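Local structure of molybdenum-pterin-binding protein 2 (Clostridium pasteurianum, 1GUG) at residues A23-E28 with S37-D42. The protein binds one mole of molybdenum per mole of protein and contains a pterin. Residues are numbered along the deposited sequence; the frame is centred on the assembly and turned at random.
Sequences AEVVLE and SIISLD. With WO4 (tungstate(VI)ion), chain M.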
ATOM      1  N   ALA D  23     -10.067  12.451  -4.024  1.00 11.35           N
ATOM      2  CA  ALA D  23     -11.436  12.309  -4.512  1.00 10.82           C
ATOM      3  C   ALA D  23     -11.867  10.867  -4.241  1.00 10.89           C
ATOM      4  O   ALA D  23     -11.023   9.935  -4.307  1.00 10.16           O
ATOM      5  CB  ALA D  23     -11.509  12.592  -6.006  1.00 11.09           C
ATOM      6  N   GLU D  24     -13.150  10.695  -3.901  1.00 10.79           N
ATOM      7  CA  GLU D  24     -13.719   9.379  -3.588  1.00 11.46           C
ATOM      8  C   GLU D  24     -14.679   8.901  -4.681  1.00 11.54           C
ATOM      9  O   GLU D  24     -15.605   9.629  -5.068  1.00 11.55           O
ATOM     10  CB  GLU D  24     -14.459   9.427  -2.256  1.00 11.40           C
ATOM     11  CG  GLU D  24     -15.061   8.081  -1.850  1.00 14.38           C
ATOM     12  CD  GLU D  24     -16.057   8.246  -0.737  1.00 22.74           C
ATOM     13  OE1 GLU D  24     -17.226   8.592  -1.040  1.00 25.66           O
ATOM     14  OE2 GLU D  24     -15.658   8.060   0.424  1.00 24.81           O
ATOM     15  N   VAL D  25     -14.459   7.680  -5.167  1.00 11.07           N
ATOM     16  CA  VAL D  25     -15.295   7.107  -6.211  1.00 12.20           C
ATOM     17  C   VAL D  25     -15.903   5.816  -5.690  1.00 12.63           C
ATOM     18  O   VAL D  25     -15.185   4.958  -5.145  1.00 12.50           O
ATOM     19  CB  VAL D  25     -14.456   6.763  -7.472  1.00 11.76           C
ATOM     20  CG1 VAL D  25     -15.351   6.218  -8.609  1.00 12.34           C
ATOM     21  CG2 VAL D  25     -13.628   7.979  -7.911  1.00 13.88           C
ATOM     22  N   VAL D  26     -17.223   5.685  -5.823  1.00 12.39           N
ATOM     23  CA  VAL D  26     -17.918   4.481  -5.393  1.00 13.08           C
ATOM     24  C   VAL D  26     -18.531   3.805  -6.622  1.00 13.45           C
ATOM     25  O   VAL D  26     -19.248   4.460  -7.403  1.00 13.05           O
ATOM     26  CB  VAL D  26     -19.037   4.810  -4.398  1.00 12.64           C
ATOM     27  CG1 VAL D  26     -19.754   3.538  -3.942  1.00 14.81           C
ATOM     28  CG2 VAL D  26     -18.471   5.559  -3.188  1.00 14.23           C
ATOM     29  N   LEU D  27     -18.193   2.531  -6.809  1.00 13.65           N
ATOM     30  CA  LEU D  27     -18.678   1.748  -7.954  1.00 14.74           C
ATOM     31  C   LEU D  27     -19.571   0.596  -7.505  1.00 14.79           C
ATOM     32  O   LEU D  27     -19.254  -0.092  -6.543  1.00 13.98           O
ATOM     33  CB  LEU D  27     -17.507   1.091  -8.689  1.00 15.11           C
ATOM     34  CG  LEU D  27     -16.404   1.852  -9.412  1.00 17.76           C
ATOM     35  CD1 LEU D  27     -15.444   0.877 -10.166  1.00 19.56           C
ATOM     36  CD2 LEU D  27     -16.979   2.855 -10.374  1.00 19.98           C
ATOM     37  N   GLU D  28     -20.640   0.333  -8.259  1.00 14.64           N
ATOM     38  CA  GLU D  28     -21.457  -0.845  -8.020  1.00 16.44           C
ATOM     39  C   GLU D  28     -20.948  -1.906  -8.979  1.00 15.57           C
ATOM     40  O   GLU D  28     -20.824  -1.646 -10.180  1.00 15.82           O
ATOM     41  CB  GLU D  28     -22.932  -0.525  -8.293  1.00 17.18           C
ATOM     42  CG  GLU D  28     -23.837  -1.729  -8.197  1.00 23.03           C
ATOM     43  CD  GLU D  28     -25.274  -1.362  -7.832  1.00 29.50           C
ATOM     44  OE1 GLU D  28     -25.770  -0.260  -8.229  1.00 30.24           O
ATOM     45  OE2 GLU D  28     -25.903  -2.191  -7.128  1.00 33.10           O
ATOM     46  N   SER D  37     -13.055   3.763  -3.762  1.00 14.89           N
ATOM     47  CA  SER D  37     -11.690   4.116  -4.158  1.00 15.25           C
ATOM     48  C   SER D  37     -11.364   5.551  -3.774  1.00 14.76           C
ATOM     49  O   SER D  37     -12.188   6.434  -3.979  1.00 14.39           O
ATOM     50  CB  SER D  37     -11.597   4.000  -5.696  1.00 15.70           C
ATOM     51  OG  SER D  37     -10.425   4.608  -6.199  1.00 14.98           O
ATOM     52  N   ILE D  38     -10.184   5.783  -3.188  1.00 13.20           N
ATOM     53  CA  ILE D  38      -9.717   7.154  -2.930  1.00 12.51           C
ATOM     54  C   ILE D  38      -8.437   7.348  -3.744  1.00 12.09           C
ATOM     55  O   ILE D  38      -7.451   6.632  -3.528  1.00 11.80           O
ATOM     56  CB  ILE D  38      -9.536   7.453  -1.425  1.00 12.79           C
ATOM     57  CG1 ILE D  38     -10.933   7.542  -0.762  1.00 10.53           C
ATOM     58  CG2 ILE D  38      -8.746   8.764  -1.220  1.00 11.24           C
ATOM     59  CD1 ILE D  38     -10.890   7.601   0.782  1.00 13.11           C
ATOM     60  N   ILE D  39      -8.498   8.264  -4.716  1.00 11.37           N
ATOM     61  CA  ILE D  39      -7.396   8.547  -5.657  1.00 12.65           C
ATOM     62  C   ILE D  39      -7.188  10.054  -5.731  1.00 13.23           C
ATOM     63  O   ILE D  39      -7.840  10.788  -5.008  1.00 13.15           O
ATOM     64  CB  ILE D  39      -7.722   7.990  -7.072  1.00 11.43           C
ATOM     65  CG1 ILE D  39      -9.089   8.503  -7.548  1.00 15.27           C
ATOM     66  CG2 ILE D  39      -7.676   6.456  -7.078  1.00 14.37           C
ATOM     67  CD1 ILE D  39      -9.360   8.267  -9.079  1.00 16.77           C
ATOM     68  N   SER D  40      -6.262  10.510  -6.575  1.00 13.88           N
ATOM     69  CA  SER D  40      -6.057  11.948  -6.729  1.00 14.79           C
ATOM     70  C   SER D  40      -7.211  12.655  -7.439  1.00 15.55           C
ATOM     71  O   SER D  40      -7.832  12.091  -8.341  1.00 14.48           O
ATOM     72  CB  SER D  40      -4.752  12.250  -7.479  1.00 15.19           C
ATOM     73  OG  SER D  40      -4.835  11.875  -8.849  1.00 14.37           O
ATOM     74  N   LEU D  41      -7.473  13.892  -7.024  1.00 15.84           N
ATOM     75  CA  LEU D  41      -8.425  14.736  -7.728  1.00 16.98           C
ATOM     76  C   LEU D  41      -7.949  14.916  -9.178  1.00 17.13           C
ATOM     77  O   LEU D  41      -8.743  14.916 -10.111  1.00 16.72           O
ATOM     78  CB  LEU D  41      -8.544  16.103  -7.035  1.00 17.53           C
ATOM     79  CG  LEU D  41      -9.471  17.122  -7.719  1.00 19.08           C
ATOM     80  CD1 LEU D  41     -10.885  16.548  -7.856  1.00 19.12           C
ATOM     81  CD2 LEU D  41      -9.466  18.414  -6.951  1.00 19.90           C
ATOM     82  N   ASP D  42      -6.645  15.071  -9.384  1.00 17.06           N
ATOM     83  CA  ASP D  42      -6.157  15.242 -10.757  1.00 18.00           C
ATOM     84  C   ASP D  42      -6.546  14.087 -11.688  1.00 18.02           C
ATOM     85  O   ASP D  42      -6.993  14.298 -12.823  1.00 17.97           O
ATOM     86  CB  ASP D  42      -4.652  15.439 -10.779  1.00 18.57           C
ATOM     87  CG  ASP D  42      -4.221  16.776 -10.182  1.00 20.93           C
ATOM     88  OD1 ASP D  42      -5.004  17.751 -10.245  1.00 23.30           O
ATOM     89  OD2 ASP D  42      -3.104  16.946  -9.642  1.00 24.33           O
TER
HETATM   90  W   WO4 M1069      -3.789   7.759  -7.989  1.00 10.43           W
HETATM   91  O1  WO4 M1069      -4.683   9.192  -8.622  1.00 11.15           O
HETATM   92  O2  WO4 M1069      -4.445   6.287  -8.582  1.00 11.65           O
HETATM   93  O3  WO4 M1069      -3.893   7.821  -6.207  1.00 12.33           O
HETATM   94  O4  WO4 M1069      -2.042   7.899  -8.414  1.00  9.67           O
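Val25 and Ser37 face each other as a hydrogen-bonded antiparallel pair, Val25 N reaching Ser37 O at 2.8 Å and Ser37 N returning the bond to Val25 O. Two residues further along strand 33-40, and two back along strand 22-29, Ile39 and Ala23 repeat the exchange, but less evenly: the bond from Ala23 N to Ile39 O is bent to 141° at the hydrogen, where strand 33-40 gives way to helix 41-47. Between these pairs Glu24 and Ile38 form a non-hydrogen-bonded pair, with Glu24 CA only 3.3 Å from Ser37 O in a CA-H...O contact; their side chains share the sheet face opposite Ala23, Val25, Ser37 and Ile39. Ile39 spans the distance from the neighbouring strand to the bound tungstate, which its side chain meets by van der Waals contact alone. Its CB lies 3.6 Å from O1 of the ion. With chi1 at 53°, CG1 is flanked by both main-chain neighbours of CA and passes Ala23 O at 4.0 Å; CD1 at the tip meets Val25 CG2 at 4.4 Å. The other branch, CG2, turns to the anion and touches its O2. Val44 of the following helix packs against Ala23, Val25 and Ile39, while Ala23 CB also rests against Leu41. Ser40, at the helix N-cap, holds tungstate O1 through both its backbone N and its OG, the latter at 2.7 Å; OG also caps Ser43 N. Ser43 OG and Ser4, Arg6, Lys60 and Ser61 of a neighbouring subunit supply further bonds to the ion. A beta hairpin running into a helix N-terminus thus forms one side of an oxyanion site between subunits of the hexamer, in a TOBE-family (Mop) domain.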